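Cysteine synthase 3 (Entamoeba histolytica, PDB 6KR5) catalyses the formation of L-cysteine from O-acetyl-L-serine and sulfide, with pyridoxal phosphate as cofactor. Local coordinates at residues 42-47 / 302-307; 253-258 / 285-290. All coordinates share one frame; numbering follows the deposited sequence.

Contact 1: 42-47 / 302-307; sequences TKILVK and IVIILP. With PLP (pyridoxal-5'-phosphate), chain D.
The pyridine ring of PLP has P307 over one face. P307 CB stands 3.2 Å above PLP N1, and P307 CG lies beyond the ring rim on the same side. P307 follows strand 302-306, which pairs in parallel with strand 43-47. The pair lies inside the mixed sheet of this fold type II PLP enzyme, between strands 26-28 and 186-190. One sheet face carries I44, V46, I302 and I304; helix 279-292 touches I304 there. The other carries L45, K47, V303 and I305, and L45 also meets I13 of the second subunit. Five backbone bonds join the strands. L45 N to I302 O (2.8 Å) is nearly straight at 175°. I304 N to L45 O (2.8 Å) is more bent, at 148°. I44 and I304 lie side by side, with I44 CG2 3.6 Å from I304 CD1. V46 and L306 cross obliquely, with L306 CD1 3.6 Å from V46 CB. The K47 chain is extended to CE, then bends (chi4 67°). Its NZ forms a salt bridge with E175 and a hydrogen bond with T24. Nearer the backbone, K47 CB packs 4.0 Å from I305 CD1.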
ATOM      1  N   THR B  42      -6.239 -28.931   2.479  1.00 31.66           N
ATOM      2  CA  THR B  42      -6.799 -27.780   3.171  1.00 30.54           C
ATOM      3  C   THR B  42      -6.282 -26.498   2.526  1.00 26.23           C
ATOM      4  O   THR B  42      -5.099 -26.390   2.192  1.00 27.36           O
ATOM      5  CB  THR B  42      -6.426 -27.842   4.651  1.00 26.67           C
ATOM      6  OG1 THR B  42      -6.847 -29.108   5.187  1.00 28.21           O
ATOM      7  CG2 THR B  42      -7.084 -26.705   5.437  1.00 28.19           C
ATOM      8  N   LYS B  43      -7.180 -25.527   2.324  1.00 25.12           N
ATOM      9  CA  LYS B  43      -6.853 -24.303   1.596  1.00 24.51           C
ATOM     10  C   LYS B  43      -6.901 -23.134   2.568  1.00 24.20           C
ATOM     11  O   LYS B  43      -7.927 -22.915   3.215  1.00 25.47           O
ATOM     12  CB  LYS B  43      -7.825 -24.067   0.440  1.00 28.82           C
ATOM     13  CG  LYS B  43      -7.837 -25.175  -0.616  1.00 31.99           C
ATOM     14  CD  LYS B  43      -9.218 -25.813  -0.723  1.00 35.32           C
ATOM     15  CE  LYS B  43      -9.324 -26.730  -1.930  1.00 41.39           C
ATOM     16  NZ  LYS B  43      -8.418 -27.907  -1.835  1.00 45.38           N
ATOM     17  N   ILE B  44      -5.804 -22.387   2.665  1.00 22.39           N
ATOM     18  CA  ILE B  44      -5.705 -21.266   3.595  1.00 22.94           C
ATOM     19  C   ILE B  44      -5.467 -20.012   2.767  1.00 20.86           C
ATOM     20  O   ILE B  44      -4.416 -19.866   2.133  1.00 21.39           O
ATOM     21  CB  ILE B  44      -4.597 -21.465   4.639  1.00 20.75           C
ATOM     22  CG1 ILE B  44      -4.830 -22.773   5.407  1.00 24.57           C
ATOM     23  CG2 ILE B  44      -4.605 -20.304   5.625  1.00 23.07           C
ATOM     24  CD1 ILE B  44      -4.075 -23.954   4.878  1.00 26.05           C
ATOM     25  N   LEU B  45      -6.447 -19.112   2.766  1.00 21.66           N
ATOM     26  CA  LEU B  45      -6.445 -17.935   1.908  1.00 21.13           C
ATOM     27  C   LEU B  45      -6.414 -16.686   2.766  1.00 20.93           C
ATOM     28  O   LEU B  45      -7.091 -16.628   3.798  1.00 21.68           O
ATOM     29  CB  LEU B  45      -7.687 -17.899   1.014  1.00 22.88           C
ATOM     30  CG  LEU B  45      -8.011 -19.194   0.278  1.00 19.60           C
ATOM     31  CD1 LEU B  45      -9.329 -19.005  -0.485  1.00 21.63           C
ATOM     32  CD2 LEU B  45      -6.863 -19.574  -0.653  1.00 22.06           C
ATOM     33  N   VAL B  46      -5.652 -15.681   2.332  1.00 20.58           N
ATOM     34  CA  VAL B  46      -5.540 -14.422   3.065  1.00 20.26           C
ATOM     35  C   VAL B  46      -6.151 -13.299   2.239  1.00 19.45           C
ATOM     36  O   VAL B  46      -5.876 -13.169   1.039  1.00 19.74           O
ATOM     37  CB  VAL B  46      -4.078 -14.109   3.448  1.00 18.76           C
ATOM     38  CG1 VAL B  46      -3.628 -15.042   4.560  1.00 20.13           C
ATOM     39  CG2 VAL B  46      -3.131 -14.190   2.248  1.00 19.29           C
ATOM     40  N   LYS B  47      -6.977 -12.479   2.887  1.00 19.69           N
ATOM     41  CA  LYS B  47      -7.611 -11.337   2.239  1.00 19.24           C
ATOM     42  C   LYS B  47      -6.822 -10.089   2.607  1.00 20.20           C
ATOM     43  O   LYS B  47      -6.720  -9.744   3.786  1.00 20.03           O
ATOM     44  CB  LYS B  47      -9.072 -11.195   2.661  1.00 20.70           C
ATOM     45  CG  LYS B  47      -9.790 -10.108   1.862  1.00 23.13           C
ATOM     46  CD  LYS B  47     -11.288 -10.256   1.894  1.00 23.36           C
ATOM     47  CE  LYS B  47     -11.960  -9.167   1.058  1.00 23.83           C
ATOM     48  NZ  LYS B  47     -11.713  -9.234  -0.418  1.00 21.40           N
ATOM     49  N   ILE B 302     -10.330 -21.914   4.391  1.00 22.30           N
ATOM     50  CA  ILE B 302     -10.186 -21.040   5.549  1.00 20.66           C
ATOM     51  C   ILE B 302      -9.725 -19.680   5.044  1.00 22.69           C
ATOM     52  O   ILE B 302      -8.675 -19.582   4.397  1.00 25.10           O
ATOM     53  CB  ILE B 302      -9.186 -21.638   6.550  1.00 22.67           C
ATOM     54  CG1 ILE B 302      -9.719 -22.971   7.076  1.00 26.54           C
ATOM     55  CG2 ILE B 302      -8.902 -20.678   7.689  1.00 23.46           C
ATOM     56  CD1 ILE B 302      -8.662 -23.866   7.645  1.00 25.40           C
ATOM     57  N   VAL B 303     -10.510 -18.635   5.324  1.00 21.68           N
ATOM     58  CA  VAL B 303     -10.226 -17.278   4.858  1.00 20.08           C
ATOM     59  C   VAL B 303      -9.818 -16.434   6.056  1.00 18.05           C
ATOM     60  O   VAL B 303     -10.528 -16.398   7.065  1.00 20.00           O
ATOM     61  CB  VAL B 303     -11.438 -16.649   4.149  1.00 18.43           C
ATOM     62  CG1 VAL B 303     -11.168 -15.169   3.834  1.00 22.36           C
ATOM     63  CG2 VAL B 303     -11.766 -17.414   2.874  1.00 22.96           C
ATOM     64  N   ILE B 304      -8.697 -15.730   5.930  1.00 19.77           N
ATOM     65  CA  ILE B 304      -8.115 -14.969   7.030  1.00 20.04           C
ATOM     66  C   ILE B 304      -8.018 -13.514   6.591  1.00 19.29           C
ATOM     67  O   ILE B 304      -7.389 -13.216   5.572  1.00 19.58           O
ATOM     68  CB  ILE B 304      -6.729 -15.512   7.411  1.00 18.54           C
ATOM     69  CG1 ILE B 304      -6.779 -17.032   7.612  1.00 19.57           C
ATOM     70  CG2 ILE B 304      -6.200 -14.840   8.670  1.00 20.19           C
ATOM     71  CD1 ILE B 304      -5.417 -17.608   7.921  1.00 24.55           C
ATOM     72  N   ILE B 305      -8.612 -12.611   7.367  1.00 17.71           N
ATOM     73  CA  ILE B 305      -8.491 -11.181   7.096  1.00 18.40           C
ATOM     74  C   ILE B 305      -7.116 -10.707   7.538  1.00 20.08           C
ATOM     75  O   ILE B 305      -6.704 -10.955   8.677  1.00 19.34           O
ATOM     76  CB  ILE B 305      -9.585 -10.391   7.833  1.00 18.93           C
ATOM     77  CG1 ILE B 305     -10.976 -10.895   7.463  1.00 21.03           C
ATOM     78  CG2 ILE B 305      -9.457  -8.897   7.521  1.00 19.17           C
ATOM     79  CD1 ILE B 305     -11.277 -10.783   5.971  1.00 21.45           C
ATOM     80  N   LEU B 306      -6.406 -10.001   6.645  1.00 19.68           N
ATOM     81  CA  LEU B 306      -5.146  -9.344   7.000  1.00 16.61           C
ATOM     82  C   LEU B 306      -5.390  -7.839   7.000  1.00 18.48           C
ATOM     83  O   LEU B 306      -5.447  -7.226   5.924  1.00 18.95           O
ATOM     84  CB  LEU B 306      -4.026  -9.714   6.019  1.00 17.10           C
ATOM     85  CG  LEU B 306      -3.781 -11.215   5.781  1.00 18.03           C
ATOM     86  CD1 LEU B 306      -2.394 -11.415   5.165  1.00 20.16           C
ATOM     87  CD2 LEU B 306      -3.906 -12.004   7.043  1.00 20.56           C
ATOM     88  N   PRO B 307      -5.559  -7.200   8.166  1.00 17.69           N
ATOM     89  CA  PRO B 307      -6.083  -5.816   8.175  1.00 17.63           C
ATOM     90  C   PRO B 307      -5.174  -4.734   7.599  1.00 18.36           C
ATOM     91  O   PRO B 307      -5.707  -3.700   7.157  1.00 19.72           O
ATOM     92  CB  PRO B 307      -6.353  -5.562   9.667  1.00 17.71           C
ATOM     93  CG  PRO B 307      -6.658  -6.929  10.226  1.00 16.56           C
ATOM     94  CD  PRO B 307      -5.684  -7.836   9.495  1.00 17.76           C
TER
HETATM   95  N1  PLP D 401      -5.907  -4.759  12.778  1.00 18.00           N
HETATM   96  C2  PLP D 401      -5.752  -3.468  12.354  1.00 18.83           C
HETATM   97  C2A PLP D 401      -4.390  -3.018  11.927  1.00 19.55           C
HETATM   98  C3  PLP D 401      -6.842  -2.616  12.323  1.00 19.99           C
HETATM   99  O3  PLP D 401      -6.663  -1.329  11.900  1.00 21.62           O
HETATM  100  C4  PLP D 401      -8.092  -3.075  12.717  1.00 17.41           C
HETATM  101  C4A PLP D 401      -9.257  -2.154  12.792  1.00 25.85           C
HETATM  102  O4A PLP D 401      -9.122  -0.957  12.509  1.00 25.38           O
HETATM  103  C5  PLP D 401      -8.238  -4.394  13.143  1.00 18.77           C
HETATM  104  C6  PLP D 401      -7.137  -5.219  13.173  1.00 19.71           C
HETATM  105  C5A PLP D 401      -9.557  -4.948  13.632  1.00 19.70           C
HETATM  106  O4P PLP D 401     -10.617  -4.832  12.724  1.00 17.81           O
HETATM  107  P   PLP D 401     -12.066  -4.553  13.347  1.00 18.62           P
HETATM  108  O1P PLP D 401     -12.306  -5.579  14.440  1.00 18.11           O
HETATM  109  O2P PLP D 401     -12.046  -3.168  13.927  1.00 19.28           O
HETATM  110  O3P PLP D 401     -13.039  -4.687  12.232  1.00 17.87           O

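Contact 2: 253-258 / 285-290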
ATOM      1  N   GLU B 253     -15.896 -19.410  17.785  1.00 24.33           N
ATOM      2  CA  GLU B 253     -14.682 -19.761  18.506  1.00 22.72           C
ATOM      3  C   GLU B 253     -13.873 -18.491  18.710  1.00 25.55           C
ATOM      4  O   GLU B 253     -13.791 -17.656  17.803  1.00 23.06           O
ATOM      5  CB  GLU B 253     -13.855 -20.802  17.737  1.00 25.93           C
ATOM      6  CG  GLU B 253     -12.490 -21.114  18.346  1.00 27.57           C
ATOM      7  CD  GLU B 253     -11.608 -21.933  17.418  1.00 34.21           C
ATOM      8  OE1 GLU B 253     -11.930 -22.021  16.212  1.00 32.98           O
ATOM      9  OE2 GLU B 253     -10.590 -22.481  17.893  1.00 36.42           O
ATOM     10  N   ILE B 254     -13.302 -18.344  19.901  1.00 22.72           N
ATOM     11  CA  ILE B 254     -12.347 -17.278  20.189  1.00 25.66           C
ATOM     12  C   ILE B 254     -10.975 -17.914  20.354  1.00 24.24           C
ATOM     13  O   ILE B 254     -10.788 -18.794  21.203  1.00 25.91           O
ATOM     14  CB  ILE B 254     -12.732 -16.491  21.449  1.00 20.78           C
ATOM     15  CG1 ILE B 254     -14.157 -15.943  21.324  1.00 25.59           C
ATOM     16  CG2 ILE B 254     -11.719 -15.378  21.700  1.00 23.22           C
ATOM     17  CD1 ILE B 254     -14.840 -15.673  22.660  1.00 25.83           C
ATOM     18  N   THR B 255     -10.004 -17.464  19.561  1.00 21.99           N
ATOM     19  CA  THR B 255      -8.650 -17.997  19.649  1.00 22.97           C
ATOM     20  C   THR B 255      -7.707 -16.916  20.146  1.00 23.17           C
ATOM     21  O   THR B 255      -7.458 -15.942  19.420  1.00 23.41           O
ATOM     22  CB  THR B 255      -8.184 -18.526  18.294  1.00 23.41           C
ATOM     23  OG1 THR B 255      -9.060 -19.583  17.880  1.00 24.92           O
ATOM     24  CG2 THR B 255      -6.760 -19.067  18.388  1.00 23.95           C
ATOM     25  N   PRO B 256      -7.192 -17.024  21.366  1.00 20.81           N
ATOM     26  CA  PRO B 256      -6.197 -16.061  21.840  1.00 19.56           C
ATOM     27  C   PRO B 256      -4.839 -16.352  21.228  1.00 20.35           C
ATOM     28  O   PRO B 256      -4.455 -17.512  21.042  1.00 24.23           O
ATOM     29  CB  PRO B 256      -6.179 -16.294  23.355  1.00 23.43           C
ATOM     30  CG  PRO B 256      -6.532 -17.741  23.498  1.00 32.26           C
ATOM     31  CD  PRO B 256      -7.512 -18.043  22.384  1.00 27.81           C
ATOM     32  N   ILE B 257      -4.100 -15.287  20.930  1.00 18.99           N
ATOM     33  CA  ILE B 257      -2.770 -15.395  20.336  1.00 20.29           C
ATOM     34  C   ILE B 257      -1.815 -14.531  21.148  1.00 19.81           C
ATOM     35  O   ILE B 257      -2.098 -13.353  21.408  1.00 21.25           O
ATOM     36  CB  ILE B 257      -2.764 -14.971  18.850  1.00 19.16           C
ATOM     37  CG1 ILE B 257      -3.605 -15.921  17.984  1.00 19.86           C
ATOM     38  CG2 ILE B 257      -1.331 -14.868  18.322  1.00 20.76           C
ATOM     39  CD1 ILE B 257      -2.991 -17.342  17.783  1.00 21.96           C
ATOM     40  N   LYS B 258      -0.684 -15.110  21.551  1.00 18.93           N
ATOM     41  CA  LYS B 258       0.315 -14.339  22.283  1.00 21.66           C
ATOM     42  C   LYS B 258       0.935 -13.265  21.395  1.00 19.54           C
ATOM     43  O   LYS B 258       1.243 -13.505  20.220  1.00 21.51           O
ATOM     44  CB  LYS B 258       1.421 -15.250  22.818  1.00 21.54           C
ATOM     45  CG  LYS B 258       0.976 -16.259  23.878  1.00 26.78           C
ATOM     46  CD  LYS B 258       2.150 -17.152  24.243  1.00 27.84           C
ATOM     47  CE  LYS B 258       1.820 -18.102  25.379  1.00 41.01           C
ATOM     48  NZ  LYS B 258       2.922 -19.084  25.570  1.00 43.89           N
ATOM     49  N   ILE B 285      -3.244 -14.878  11.114  1.00 19.51           N
ATOM     50  CA  ILE B 285      -2.699 -15.996  10.344  1.00 20.94           C
ATOM     51  C   ILE B 285      -2.362 -17.159  11.264  1.00 21.07           C
ATOM     52  O   ILE B 285      -2.683 -18.313  10.962  1.00 21.64           O
ATOM     53  CB  ILE B 285      -1.484 -15.551   9.511  1.00 20.50           C
ATOM     54  CG1 ILE B 285      -1.975 -14.730   8.321  1.00 19.28           C
ATOM     55  CG2 ILE B 285      -0.692 -16.780   9.010  1.00 21.55           C
ATOM     56  CD1 ILE B 285      -0.891 -14.036   7.519  1.00 20.54           C
ATOM     57  N   LEU B 286      -1.746 -16.881  12.418  1.00 20.84           N
ATOM     58  CA  LEU B 286      -1.411 -17.983  13.320  1.00 21.00           C
ATOM     59  C   LEU B 286      -2.670 -18.691  13.809  1.00 22.01           C
ATOM     60  O   LEU B 286      -2.721 -19.927  13.840  1.00 21.87           O
ATOM     61  CB  LEU B 286      -0.576 -17.480  14.496  1.00 19.66           C
ATOM     62  CG  LEU B 286      -0.212 -18.549  15.528  1.00 20.41           C
ATOM     63  CD1 LEU B 286       0.478 -19.728  14.857  1.00 22.57           C
ATOM     64  CD2 LEU B 286       0.678 -17.953  16.593  1.00 20.63           C
ATOM     65  N   ALA B 287      -3.709 -17.929  14.173  1.00 21.00           N
ATOM     66  CA  ALA B 287      -4.971 -18.559  14.549  1.00 20.94           C
ATOM     67  C   ALA B 287      -5.524 -19.393  13.401  1.00 21.76           C
ATOM     68  O   ALA B 287      -6.084 -20.473  13.622  1.00 23.85           O
ATOM     69  CB  ALA B 287      -5.994 -17.506  14.973  1.00 22.77           C
ATOM     70  N   GLY B 288      -5.369 -18.909  12.169  1.00 20.80           N
ATOM     71  CA  GLY B 288      -5.885 -19.645  11.027  1.00 22.08           C
ATOM     72  C   GLY B 288      -5.092 -20.910  10.747  1.00 20.75           C
ATOM     73  O   GLY B 288      -5.659 -21.918  10.314  1.00 22.82           O
ATOM     74  N   LEU B 289      -3.770 -20.863  10.953  1.00 20.97           N
ATOM     75  CA  LEU B 289      -2.946 -22.051  10.754  1.00 22.85           C
ATOM     76  C   LEU B 289      -3.235 -23.100  11.818  1.00 24.80           C
ATOM     77  O   LEU B 289      -3.230 -24.304  11.530  1.00 25.92           O
ATOM     78  CB  LEU B 289      -1.459 -21.681  10.748  1.00 23.82           C
ATOM     79  CG  LEU B 289      -0.948 -20.824   9.579  1.00 21.28           C
ATOM     80  CD1 LEU B 289       0.556 -20.581   9.694  1.00 25.55           C
ATOM     81  CD2 LEU B 289      -1.283 -21.448   8.224  1.00 22.86           C
ATOM     82  N   LYS B 290      -3.470 -22.671  13.056  1.00 22.70           N
ATOM     83  CA  LYS B 290      -3.913 -23.613  14.083  1.00 21.30           C
ATOM     84  C   LYS B 290      -5.257 -24.214  13.711  1.00 24.45           C
ATOM     85  O   LYS B 290      -5.479 -25.421  13.881  1.00 27.06           O
ATOM     86  CB  LYS B 290      -3.983 -22.920  15.442  1.00 23.83           C
ATOM     87  CG  LYS B 290      -2.633 -22.462  15.932  1.00 27.32           C
ATOM     88  CD  LYS B 290      -2.706 -21.909  17.337  1.00 27.51           C
ATOM     89  CE  LYS B 290      -1.310 -21.617  17.846  1.00 33.58           C
ATOM     90  NZ  LYS B 290      -1.294 -21.023  19.208  1.00 39.73           N
TER
HETATM   91  O   HOH W   1      -8.010 -21.036  15.678  1.00 27.10           O
HETATM   92  O   HOH W   2      -3.427 -19.990  20.162  1.00 39.26           O
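I257 lays its CD1 against the helix, in the angle between L286 and A287. This is helix-on-sheet packing of the alpha/beta fold. Helix 279-292 crosses strand 253-257, an edge strand of this chain's mixed sheet, with short-segment axes 8.8 Å apart and 122° between their directions. I257 CG1 is anti to the carbonyl carbon, and chi2 of -71° brings CD1 onto the helix. That methyl is 3.7 Å from A287 N and 3.8 Å from L286 CG. The side chains of I257 and L286 cross obliquely. L286 also packs on L334 and L335 of helix 327-335. Side chains alternate along the strand, so T255, two residues before I257, also points toward the helix, while P256 points away. T255 CG2 touches A287 CB at 3.8 Å, and the small A287 also rests on V216 of the neighbouring strand. E253 lies further along and forms salt bridges with K212 and K294. No direct hydrogen bond links the two segments. Two waters bridge them instead. T255 OG1 donates to the first (2.8 Å from OG1 to the water oxygen), which in turn donates to the carbonyl A287 O. K290 is extended beyond CB, and its NZ ends beside I257 CD1. This NZ donates to the second water at 2.6 Å, and that water donates to P256 O, 2.8 Å from its oxygen.

How the contacts relate
From the N terminus, the chain forms edge strand 26-28, then strand 43-48 beside it. It then builds the four-stranded parallel sheet and returns to the larger sheet through strands 186-190 and 212-218 before reaching 253-257. Helix 259-273 follows, and helix 279-292 packs back on strand 253-257, closing the short loop of contact 2. Strand 301-306 comes next and pairs with 43-48. Contact 1 thus closes a loop of 254 residues that encloses contact 2 entirely. Just past both paired strands, the disulfide C50-C309 joins the same two parts of the chain. Helix 279-292 connects the contacts: I285 CG1 touches L306 CD2 at 3.6 Å, and G288 CA touches I304 CD1 at 3.7 Å.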